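Telomeric DNA-binding factor trf1 (Schizosaccharomyces pombe, PDB 6K5S) probably binds telomeric DNA repeats, its helical TRF-homology-type domain, the part described here, associating with a second copy of the same protein. Local coordinates at residues S17-L21 against R84-A88; M50-R54 against G96-I100; E63-Y67 against H104-N108; A92-G96 against F211-A216; A114-I120 against I165-A169. Residues are numbered along the deposited sequence.

Contact 1: residues S17-L21 against R84-A88; sequences SNIIL and RANLA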
# COMPACT_ATOMS: atom_id res chain seq x y z
N SER A 17 8.61 -0.14 1.00
CA SER A 17 9.93 -0.47 1.54
C SER A 17 10.94 0.58 1.12
O SER A 17 11.76 1.02 1.92
CB SER A 17 10.37 -1.85 1.05
OG SER A 17 9.47 -2.88 1.47
N ASN A 18 10.89 0.98 -0.15
CA ASN A 18 11.80 1.99 -0.67
C ASN A 18 11.62 3.32 0.06
O ASN A 18 12.60 3.98 0.42
CB ASN A 18 11.56 2.17 -2.18
CG ASN A 18 12.06 0.96 -3.02
OD1 ASN A 18 12.92 0.19 -2.61
ND2 ASN A 18 11.54 0.86 -4.24
N ILE A 19 10.38 3.73 0.30
CA ILE A 19 10.16 4.99 1.01
C ILE A 19 10.74 4.91 2.42
O ILE A 19 11.42 5.83 2.89
CB ILE A 19 8.66 5.34 1.02
CG1 ILE A 19 8.20 5.66 -0.41
CG2 ILE A 19 8.38 6.46 1.98
CD1 ILE A 19 6.66 5.72 -0.57
N ILE A 20 10.48 3.80 3.12
CA ILE A 20 11.00 3.66 4.48
C ILE A 20 12.53 3.68 4.48
O ILE A 20 13.15 4.35 5.32
CB ILE A 20 10.43 2.36 5.10
CG1 ILE A 20 8.92 2.48 5.24
CG2 ILE A 20 11.13 2.03 6.43
CD1 ILE A 20 8.25 1.16 5.52
N LEU A 21 13.15 2.97 3.54
CA LEU A 21 14.60 2.92 3.51
C LEU A 21 15.19 4.31 3.27
O LEU A 21 16.21 4.68 3.87
CB LEU A 21 15.08 1.96 2.44
CG LEU A 21 14.89 0.53 2.90
CD1 LEU A 21 14.97 -0.41 1.68
CD2 LEU A 21 15.91 0.20 3.97
N ARG A 84 14.57 -6.18 -0.20
CA ARG A 84 14.39 -4.78 0.17
C ARG A 84 13.47 -4.63 1.37
O ARG A 84 13.75 -3.83 2.27
CB ARG A 84 13.82 -3.99 -1.02
CG ARG A 84 14.75 -3.91 -2.24
CD ARG A 84 15.06 -2.45 -2.66
NE ARG A 84 15.97 -2.41 -3.81
CZ ARG A 84 15.65 -1.90 -4.99
NH1 ARG A 84 14.45 -1.36 -5.18
NH2 ARG A 84 16.54 -1.91 -5.99
N ALA A 85 12.36 -5.38 1.39
CA ALA A 85 11.43 -5.26 2.49
C ALA A 85 12.11 -5.63 3.80
O ALA A 85 11.94 -4.93 4.81
CB ALA A 85 10.19 -6.14 2.24
N ASN A 86 12.90 -6.71 3.80
CA ASN A 86 13.58 -7.13 5.01
C ASN A 86 14.55 -6.07 5.52
O ASN A 86 14.65 -5.85 6.73
CB ASN A 86 14.28 -8.47 4.77
CG ASN A 86 13.29 -9.65 4.87
OD1 ASN A 86 12.19 -9.50 5.41
ND2 ASN A 86 13.68 -10.81 4.34
N LEU A 87 15.26 -5.38 4.62
CA LEU A 87 16.08 -4.24 5.04
C LEU A 87 15.24 -3.13 5.66
O LEU A 87 15.63 -2.54 6.68
CB LEU A 87 16.88 -3.69 3.86
CG LEU A 87 18.05 -4.62 3.53
CD1 LEU A 87 18.41 -4.54 2.06
CD2 LEU A 87 19.22 -4.27 4.43
N ALA A 88 14.10 -2.81 5.04
CA ALA A 88 13.26 -1.75 5.58
C ALA A 88 12.74 -2.14 6.96
O ALA A 88 12.70 -1.31 7.88
CB ALA A 88 12.11 -1.44 4.62
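Ala88 presents its CB to the helical turn Ser17-Leu21 and is overlapped there by three residues: CB lies 3.7 Å from Ser17 O, 3.8 Å from Leu21 CG and 4.0 Å from Ile20 CG2. The Ser17 and Ala85 CA atoms are 5.1 Å apart and those of Leu21 and Ala88 5.3 Å, a closeness consistent with the small side chains of Ser17, Ala85 and Ala88 at the crossing; the local axes approach to 8.7 Å at an angle of 38° between their N-to-C directions. Ser17 OG lies 3.2 Å from Ala85 CA, a van der Waals contact; the hydroxyl itself is hydrogen-bonded to Leu13 O in its own helix. Leu21 leaves its CA sideways, yet its CD2 bends over the opposing turn, 3.7 Å from Ala88 CA and 4.0 Å from Leu87 CB. Towards solvent, Arg84 NH1 gives Asn18 OD1 a weak hydrogen bond of 3.4 Å with an N-H...O angle of 140°. The contact thus joins helix 10-24 to helix 76-94 in an all-helical domain. Helix 41-60 covers one flank, with Phe53 against Ser17 and Ile20, while Ile219 of helix 208-222 touches both Leu21 and Leu87.

Contact 2: residues M50-R54 against G96-I100; sequences MNMFR and GALQI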
# COMPACT_ATOMS: atom_id res chain seq x y z
N MET A 50 4.15 4.09 7.43
CA MET A 50 4.38 2.95 8.33
C MET A 50 3.10 2.16 8.58
O MET A 50 3.14 0.93 8.70
CB MET A 50 4.97 3.39 9.66
CG MET A 50 6.47 3.68 9.57
SD MET A 50 7.57 2.34 9.00
CE MET A 50 6.97 0.96 9.97
N ASN A 51 1.96 2.85 8.68
CA ASN A 51 0.69 2.16 8.88
C ASN A 51 0.34 1.30 7.67
O ASN A 51 -0.18 0.18 7.82
CB ASN A 51 -0.43 3.15 9.15
CG ASN A 51 -0.35 3.74 10.56
OD1 ASN A 51 0.35 3.20 11.42
ND2 ASN A 51 -1.08 4.83 10.79
N MET A 52 0.59 1.80 6.46
CA MET A 52 0.36 0.96 5.29
C MET A 52 1.36 -0.18 5.26
O MET A 52 1.01 -1.31 4.91
CB MET A 52 0.42 1.79 4.00
CG MET A 52 -0.90 2.58 3.67
SD MET A 52 -0.74 3.66 2.19
CE MET A 52 0.57 4.68 2.76
N PHE A 53 2.61 0.10 5.66
CA PHE A 53 3.64 -0.94 5.61
C PHE A 53 3.31 -2.07 6.57
O PHE A 53 3.38 -3.25 6.20
CB PHE A 53 5.01 -0.35 5.91
CG PHE A 53 6.14 -1.33 5.72
CD1 PHE A 53 6.45 -1.81 4.44
CD2 PHE A 53 6.89 -1.78 6.79
CE1 PHE A 53 7.50 -2.71 4.26
CE2 PHE A 53 7.92 -2.68 6.62
CZ PHE A 53 8.23 -3.14 5.34
N ARG A 54 2.89 -1.74 7.79
CA ARG A 54 2.47 -2.76 8.73
C ARG A 54 1.36 -3.65 8.15
O ARG A 54 1.39 -4.88 8.32
CB ARG A 54 2.01 -2.11 10.03
CG ARG A 54 3.12 -1.78 10.99
CD ARG A 54 2.60 -1.02 12.26
NE ARG A 54 3.62 -0.09 12.72
CZ ARG A 54 3.53 1.24 12.73
NH1 ARG A 54 2.42 1.87 12.34
NH2 ARG A 54 4.56 1.95 13.15
N GLY A 96 12.71 1.99 15.96
CA GLY A 96 11.56 1.89 16.83
C GLY A 96 10.21 1.96 16.15
O GLY A 96 9.18 1.85 16.85
N ALA A 97 10.17 2.12 14.83
CA ALA A 97 8.90 2.15 14.10
C ALA A 97 8.23 0.78 14.08
O ALA A 97 7.01 0.69 13.92
CB ALA A 97 9.14 2.67 12.68
N LEU A 98 9.00 -0.29 14.21
CA LEU A 98 8.46 -1.63 14.35
C LEU A 98 9.02 -2.22 15.63
O LEU A 98 10.13 -1.88 16.05
CB LEU A 98 8.83 -2.52 13.16
CG LEU A 98 8.21 -2.23 11.79
CD1 LEU A 98 8.81 -3.18 10.73
CD2 LEU A 98 6.69 -2.37 11.87
N GLN A 99 8.23 -3.12 16.23
CA GLN A 99 8.53 -3.76 17.51
C GLN A 99 9.10 -5.15 17.24
O GLN A 99 8.37 -6.15 17.22
CB GLN A 99 7.29 -3.83 18.39
CG GLN A 99 6.90 -2.48 18.99
CD GLN A 99 8.06 -1.82 19.72
OE1 GLN A 99 8.65 -0.85 19.23
NE2 GLN A 99 8.41 -2.36 20.89
N ILE A 100 10.41 -5.21 17.04
CA ILE A 100 11.10 -6.47 16.78
C ILE A 100 12.28 -6.54 17.74
O ILE A 100 13.16 -5.67 17.74
CB ILE A 100 11.55 -6.58 15.31
CG1 ILE A 100 10.30 -6.46 14.42
CG2 ILE A 100 12.27 -7.90 15.06
CD1 ILE A 100 10.56 -6.53 12.93
O HOH W 1 4.91 -1.09 15.29
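This is a helix-to-loop contact, in which one turn of helix 41-60 receives the loop that connects helix 76-94 to helix 102-113. Asn51 and Met52 of the same turn pack on Met55 and Ile59 of the second subunit, placing the contact close to the subunit interface. Gly96 is the first residue to leave helical angles; its phi of 89° and two hydrogen bonds back into the last helical turn define a Schellman motif, and a CB there would collide with the carbonyl oxygen of the residue before it. Just beyond, Ala97 and Leu98 supply the loop's side of the contact, and 208 Å² is buried in all. Met50 CE touches both, 3.9 Å from Ala97 CB and 3.8 Å from Leu98 CD2. Leu98 also meets Phe53, with CD1 at the ring edge, 4.2 Å from CE2, and Arg54, with CD2 3.7 Å from Arg54 CG. The polar component is concentrated on one carbonyl. Arg54 NH2 donates to Ala97 O at 2.9 Å with an N-H...O angle of 175°, and water 1 donates to Ala97 O at 3.1 Å while accepting a weak bond from Arg54 NE at 3.0 Å. Ala97 O lies near the guanidinium plane, so the arginine satisfies a loop carbonyl with a well-directed N-H, while its CG packs on Leu98 CD2: one side chain combines a polar bond with an apolar contact at the edge of the cluster.

Contact 3: residues E63-Y67 against H104-N108; sequences ESFIY and HLNEN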
# COMPACT_ATOMS: atom_id res chain seq x y z
N GLU A 63 5.71 -13.50 11.04
CA GLU A 63 6.89 -13.41 11.90
C GLU A 63 7.52 -12.02 11.77
O GLU A 63 6.86 -11.06 11.33
CB GLU A 63 7.87 -14.54 11.54
CG GLU A 63 7.22 -15.91 11.29
CD GLU A 63 6.54 -16.49 12.52
OE1 GLU A 63 6.07 -17.66 12.44
OE2 GLU A 63 6.46 -15.80 13.56
N SER A 64 8.79 -11.91 12.18
CA SER A 64 9.45 -10.62 12.12
C SER A 64 9.80 -10.25 10.69
O SER A 64 9.54 -9.12 10.27
CB SER A 64 10.70 -10.63 12.99
OG SER A 64 10.37 -10.67 14.36
N PHE A 65 10.35 -11.18 9.92
CA PHE A 65 10.84 -10.92 8.57
C PHE A 65 10.12 -11.81 7.56
O PHE A 65 9.35 -12.73 7.91
CB PHE A 65 12.36 -11.14 8.48
CG PHE A 65 13.14 -10.15 9.27
CD1 PHE A 65 13.46 -8.91 8.72
CD2 PHE A 65 13.52 -10.43 10.58
CE1 PHE A 65 14.17 -7.98 9.46
CE2 PHE A 65 14.24 -9.50 11.33
CZ PHE A 65 14.57 -8.28 10.77
N ILE A 66 10.37 -11.52 6.29
CA ILE A 66 9.73 -12.19 5.16
C ILE A 66 10.69 -13.21 4.58
O ILE A 66 11.82 -12.86 4.19
CB ILE A 66 9.30 -11.20 4.08
CG1 ILE A 66 8.42 -10.12 4.69
CG2 ILE A 66 8.56 -11.93 2.92
CD1 ILE A 66 8.04 -9.08 3.70
N TYR A 67 10.24 -14.45 4.48
CA TYR A 67 11.07 -15.55 4.00
C TYR A 67 10.50 -15.97 2.65
O TYR A 67 9.47 -16.65 2.59
CB TYR A 67 11.09 -16.67 5.02
CG TYR A 67 11.52 -16.19 6.40
CD1 TYR A 67 12.82 -15.77 6.63
CD2 TYR A 67 10.63 -16.16 7.46
CE1 TYR A 67 13.22 -15.32 7.88
CE2 TYR A 67 11.01 -15.71 8.72
CZ TYR A 67 12.32 -15.30 8.93
OH TYR A 67 12.71 -14.87 10.19
N HIS A 104 15.46 -11.35 17.74
CA HIS A 104 15.07 -11.63 16.36
C HIS A 104 15.96 -10.89 15.37
O HIS A 104 16.18 -11.39 14.26
CB HIS A 104 13.61 -11.26 16.10
CG HIS A 104 12.65 -12.23 16.68
ND1 HIS A 104 11.69 -11.87 17.61
CD2 HIS A 104 12.52 -13.57 16.51
CE1 HIS A 104 11.00 -12.94 17.96
NE2 HIS A 104 11.48 -13.98 17.31
N LEU A 105 16.40 -9.68 15.72
CA LEU A 105 17.35 -8.98 14.86
C LEU A 105 18.63 -9.79 14.69
O LEU A 105 19.13 -9.97 13.57
CB LEU A 105 17.64 -7.58 15.43
CG LEU A 105 16.43 -6.64 15.46
CD1 LEU A 105 16.85 -5.23 15.86
CD2 LEU A 105 15.70 -6.63 14.13
N ASN A 106 19.16 -10.31 15.79
CA ASN A 106 20.38 -11.11 15.74
C ASN A 106 20.18 -12.40 14.94
O ASN A 106 21.01 -12.74 14.10
CB ASN A 106 20.86 -11.44 17.14
CG ASN A 106 22.07 -12.33 17.13
OD1 ASN A 106 23.11 -11.96 16.60
ND2 ASN A 106 21.93 -13.53 17.67
N GLU A 107 19.09 -13.13 15.21
CA GLU A 107 18.87 -14.42 14.55
C GLU A 107 18.73 -14.28 13.04
O GLU A 107 19.13 -15.17 12.29
CB GLU A 107 17.61 -15.09 15.13
CG GLU A 107 17.21 -16.39 14.46
CD GLU A 107 16.19 -17.17 15.29
OE1 GLU A 107 14.98 -16.92 15.13
OE2 GLU A 107 16.62 -18.00 16.13
N ASN A 108 18.16 -13.17 12.58
CA ASN A 108 17.87 -12.93 11.18
C ASN A 108 18.89 -12.04 10.48
O ASN A 108 18.71 -11.75 9.30
CB ASN A 108 16.48 -12.30 11.04
CG ASN A 108 15.35 -13.29 11.39
OD1 ASN A 108 14.91 -14.06 10.54
ND2 ASN A 108 14.87 -13.23 12.63
O HOH W 2 13.48 -15.49 13.43
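Ser64, in the irregular connection between helices 41-60 and 76-94, opens the contact with the turn His104-Asn108: its OG lies over one face of the His104 imidazole, 3.6 Å from CG. Phe65 then fills the space against helix 102-113: CZ is 3.9 Å from Leu105 CD2, CE2 is 4.0 Å from His104 O, and CD2 is 3.5 Å from Asn108 CG. The leucine methyl and the carbonyl oxygen both lie near the ring plane, so they meet the edge of the phenyl group. Its position is completed by Asn86, Ile89 and Phe90 of helix 76-94, which makes Phe65 a link between that helix and helix 102-113. Ile66 is out of reach of the helical turn, and its O instead accepts from Asn86 ND2. Tyr67 returns to the contact through the end of its side chain, OH donating to Asn108 OD1 at a very short 2.4 Å. Asn108 is held from its other end as well, ND2 donating to His104 O at 2.8 Å with an angle of 170°. Water 2 accepts from Asn108 ND2 at 2.8 Å, donates to Glu107 OE1 at 2.7 Å and makes a weak 3.4 Å bond to Tyr67 OH. With acceptor and donor ends both engaged, the Asn108 amide has a defined orientation, and the loop is held by a polar network beside the packing of the Phe65 ring.

Contact 4: residues A92-G96 against F211-A216; sequences AAVYG and FLSEIA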
# COMPACT_ATOMS: atom_id res chain seq x y z
N ALA A 92 13.53 -0.10 10.34
CA ALA A 92 12.41 0.43 11.10
C ALA A 92 12.41 -0.13 12.52
O ALA A 92 12.10 0.59 13.48
CB ALA A 92 11.09 0.11 10.41
N ALA A 93 12.75 -1.42 12.66
CA ALA A 93 12.92 -1.99 14.00
C ALA A 93 13.95 -1.21 14.81
O ALA A 93 13.71 -0.89 15.99
CB ALA A 93 13.34 -3.46 13.92
N VAL A 94 15.10 -0.91 14.22
CA VAL A 94 16.15 -0.27 15.03
C VAL A 94 15.84 1.19 15.31
O VAL A 94 16.33 1.74 16.31
CB VAL A 94 17.56 -0.38 14.40
CG1 VAL A 94 18.07 -1.84 14.38
CG2 VAL A 94 17.64 0.28 13.06
N TYR A 95 15.01 1.84 14.50
CA TYR A 95 14.54 3.18 14.83
C TYR A 95 13.25 3.16 15.65
O TYR A 95 12.74 4.23 15.99
CB TYR A 95 14.35 3.99 13.54
CG TYR A 95 15.59 4.74 13.14
CD1 TYR A 95 16.01 5.87 13.85
CD2 TYR A 95 16.37 4.31 12.08
CE1 TYR A 95 17.15 6.55 13.49
CE2 TYR A 95 17.51 4.99 11.71
CZ TYR A 95 17.90 6.12 12.43
OH TYR A 95 19.04 6.79 12.07
N GLY A 96 12.71 1.99 15.96
CA GLY A 96 11.56 1.89 16.83
C GLY A 96 10.21 1.96 16.15
O GLY A 96 9.18 1.85 16.85
N PHE A 211 25.84 3.04 17.13
CA PHE A 211 25.39 1.90 16.35
C PHE A 211 24.34 2.32 15.33
O PHE A 211 24.33 1.83 14.19
CB PHE A 211 24.83 0.79 17.25
CG PHE A 211 24.22 -0.34 16.48
CD1 PHE A 211 25.01 -1.21 15.77
CD2 PHE A 211 22.84 -0.51 16.44
CE1 PHE A 211 24.46 -2.26 15.05
CE2 PHE A 211 22.27 -1.55 15.72
CZ PHE A 211 23.08 -2.42 15.02
N LEU A 212 23.44 3.22 15.72
CA LEU A 212 22.45 3.71 14.78
C LEU A 212 23.14 4.29 13.55
O LEU A 212 22.79 3.96 12.41
CB LEU A 212 21.57 4.75 15.46
CG LEU A 212 20.05 4.74 15.33
CD1 LEU A 212 19.46 3.43 15.78
CD2 LEU A 212 19.49 5.88 16.17
N SER A 213 24.17 5.11 13.77
CA SER A 213 24.89 5.72 12.66
C SER A 213 25.62 4.68 11.83
O SER A 213 25.66 4.77 10.60
CB SER A 213 25.86 6.78 13.19
OG SER A 213 26.03 7.82 12.24
N GLU A 214 26.17 3.65 12.48
CA GLU A 214 26.81 2.58 11.73
C GLU A 214 25.83 1.90 10.79
O GLU A 214 26.14 1.67 9.61
CB GLU A 214 27.42 1.54 12.68
CG GLU A 214 28.45 2.05 13.68
CD GLU A 214 29.80 2.32 13.05
OE1 GLU A 214 30.07 1.77 11.96
OE2 GLU A 214 30.59 3.09 13.65
N ILE A 215 24.64 1.55 11.29
CA ILE A 215 23.77 0.67 10.51
C ILE A 215 23.11 1.44 9.38
O ILE A 215 22.96 0.93 8.26
CB ILE A 215 22.73 -0.02 11.42
CG1 ILE A 215 22.04 -1.16 10.66
CG2 ILE A 215 21.67 0.95 11.91
CD1 ILE A 215 22.91 -2.36 10.48
N ALA A 216 22.72 2.69 9.63
CA ALA A 216 22.06 3.46 8.57
C ALA A 216 23.02 3.72 7.43
O ALA A 216 22.67 3.51 6.26
CB ALA A 216 21.51 4.77 9.14
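Phe211 offers a ring edge, its CE2 lying 4.4 Å from Val94 CG1 at the end of helix 76-94; the ring is also held against helix 122-141 by Glu130, Leu131 and Gln134. Leu212 makes the most extensive contact of its segment, with 68 Å² covered. Its CD1 comes to 3.6 Å from Val94 O, and its CD2 to 3.6 Å from Tyr95 CE1. Leu212 CG stands 4.2 Å from the centroid of the Tyr95 ring and 28° off its normal, the geometry of a CH-pi contact over the face. The site belongs to the helix terminus: Gly96, with phi 89°, closes helix 76-94 in a Schellman motif that includes a 3.0 Å hydrogen bond from Gly96 N to Ala93 O, and Val94 and Tyr95, just before it, are the residues that segment 211-216 meets. One turn after Phe211, Ile215 faces the contact again, CG2 to Val94 CG2 at 4.2 Å, and it also touches Leu127 and Phe113. Ala216 CB approaches Tyr95 OH to 4.3 Å; this hydroxyl is buried without a polar partner in the model, and the Tyr95 side chain also touches Val28, Ala31 and Ser32 of helix 28-36.

Contact 5: residues A114-I120 against I165-A169; sequences APDESNI and IRRNA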
# COMPACT_ATOMS: atom_id res chain seq x y z
N ALA A 114 22.92 -10.64 4.17
CA ALA A 114 23.63 -11.54 3.27
C ALA A 114 22.70 -12.67 2.81
O ALA A 114 22.92 -13.85 3.09
CB ALA A 114 24.88 -12.10 3.95
N PRO A 115 21.61 -12.32 2.14
CA PRO A 115 20.64 -13.35 1.76
C PRO A 115 21.16 -14.19 0.60
O PRO A 115 22.09 -13.80 -0.11
CB PRO A 115 19.41 -12.53 1.34
CG PRO A 115 19.99 -11.24 0.86
CD PRO A 115 21.24 -10.98 1.66
N ASP A 116 20.58 -15.38 0.46
CA ASP A 116 20.79 -16.24 -0.71
C ASP A 116 22.23 -16.74 -0.81
O ASP A 116 22.80 -16.83 -1.90
CB ASP A 116 20.38 -15.52 -1.99
CG ASP A 116 18.96 -15.00 -1.94
OD1 ASP A 116 18.10 -15.69 -1.35
OD2 ASP A 116 18.70 -13.90 -2.48
N GLU A 117 22.82 -17.09 0.34
CA GLU A 117 24.16 -17.69 0.43
C GLU A 117 25.24 -16.82 -0.19
O GLU A 117 26.29 -17.32 -0.58
CB GLU A 117 24.18 -19.10 -0.17
CG GLU A 117 23.02 -19.90 0.35
CD GLU A 117 22.90 -21.27 -0.27
OE1 GLU A 117 23.78 -21.65 -1.07
OE2 GLU A 117 21.91 -21.96 0.05
N SER A 118 25.01 -15.52 -0.27
CA SER A 118 26.02 -14.62 -0.78
C SER A 118 27.28 -14.66 0.10
O SER A 118 27.28 -15.20 1.22
CB SER A 118 25.45 -13.20 -0.86
OG SER A 118 25.15 -12.68 0.42
N ASN A 119 28.36 -14.10 -0.43
CA ASN A 119 29.62 -14.02 0.31
C ASN A 119 29.47 -13.06 1.48
O ASN A 119 28.99 -11.93 1.31
CB ASN A 119 30.75 -13.54 -0.61
CG ASN A 119 31.24 -14.62 -1.54
OD1 ASN A 119 30.93 -15.80 -1.36
ND2 ASN A 119 32.03 -14.23 -2.53
N ILE A 120 29.90 -13.48 2.67
CA ILE A 120 29.91 -12.57 3.81
C ILE A 120 31.09 -11.62 3.67
O ILE A 120 32.23 -12.06 3.47
CB ILE A 120 29.99 -13.34 5.13
CG1 ILE A 120 28.82 -14.33 5.24
CG2 ILE A 120 29.96 -12.36 6.29
CD1 ILE A 120 27.54 -13.64 5.52
N ILE A 165 26.91 -23.94 7.24
CA ILE A 165 25.52 -24.30 7.00
C ILE A 165 24.83 -23.27 6.11
O ILE A 165 24.11 -23.63 5.17
CB ILE A 165 24.79 -24.47 8.35
CG1 ILE A 165 25.24 -25.76 9.04
CG2 ILE A 165 23.28 -24.46 8.17
CD1 ILE A 165 25.55 -26.87 8.07
N ARG A 166 25.05 -21.98 6.38
CA ARG A 166 24.24 -20.99 5.68
C ARG A 166 24.58 -20.89 4.20
O ARG A 166 23.79 -20.31 3.45
CB ARG A 166 24.37 -19.61 6.32
CG ARG A 166 25.53 -18.81 5.78
CD ARG A 166 25.54 -17.37 6.25
NE ARG A 166 25.11 -16.42 5.22
CZ ARG A 166 25.80 -16.14 4.12
NH1 ARG A 166 26.97 -16.73 3.88
NH2 ARG A 166 25.34 -15.26 3.26
N ARG A 167 25.71 -21.44 3.76
CA ARG A 167 26.04 -21.41 2.34
C ARG A 167 26.25 -22.81 1.78
O ARG A 167 26.95 -22.98 0.79
CB ARG A 167 27.27 -20.54 2.08
CG ARG A 167 28.56 -20.97 2.78
CD ARG A 167 29.71 -20.05 2.36
NE ARG A 167 30.88 -20.17 3.22
CZ ARG A 167 31.80 -21.12 3.10
NH1 ARG A 167 31.68 -22.04 2.15
NH2 ARG A 167 32.85 -21.17 3.91
N ASN A 168 25.65 -23.82 2.43
CA ASN A 168 25.58 -25.18 1.89
C ASN A 168 26.97 -25.77 1.62
O ASN A 168 27.19 -26.43 0.60
CB ASN A 168 24.73 -25.20 0.62
CG ASN A 168 24.24 -26.59 0.28
OD1 ASN A 168 24.28 -27.50 1.11
ND2 ASN A 168 23.78 -26.77 -0.96
N ALA A 169 27.90 -25.55 2.55
CA ALA A 169 29.26 -26.10 2.41
C ALA A 169 29.38 -27.49 3.03
O ALA A 169 28.96 -27.71 4.17
CB ALA A 169 30.27 -25.16 3.02
O HOH W 3 22.37 -15.77 5.08
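A type I' beta turn, Pro115-Ser118, lies in the loop between helices 102-113 and 122-141 on which the Arg166 side chain docks; the carbonyls of Ala114, just before the turn, and of Ser118, its last residue, accept its bonds. Arg166 NH2 donates to Ala114 O at 2.8 Å and to Ser118 O at 2.8 Å, while Arg166 NH1 donates to Ser118 O at 3.1 Å. Both carbonyl oxygens lie near the guanidinium plane, as suits in-plane N-H donors. Water 3 adds a bridge, accepting from Arg166 NE and donating to Ala114 O, each at 2.8 Å. Arg166 stands where helix 159-166 ends in a Schellman motif, with Asn168 at positive phi and Asn168 N bonded to Ile165 O at 3.1 Å, so a helix terminus is tied to an interhelical loop. The two guanidinium faces are covered by Ile120 CG1, 3.3 Å from Arg166 NH1, and on the opposite side by Glu117 CA. Glu117 CG also meets Arg166 O at 3.2 Å, whereas the Arg167 guanidinium turns to a salt bridge with Glu179.

Contacts 1 to 4 form a connected region, with helix 76-94 or the loop after it running through contacts 1, 2 and 4. Contacts 1 and 2, with centres 11 Å apart, meet where Ile20 CD1 lies 3.3 Å from Phe53 CG. Contact 3 joins contact 1 through Asn86 ND2 and Ile66 O, 2.8 Å apart, a probable hydrogen bond, and contact 4 through Leu105 CD1, 3.9 Å from Val94 CG1. Contacts 2 and 4 share Gly96. Contact 5 stands apart: its nearest atoms are about 7 Å from those of contacts 1 and 3 and about 15 Å from contact 2, although in sequence it is nested within the loop closed by contact 4.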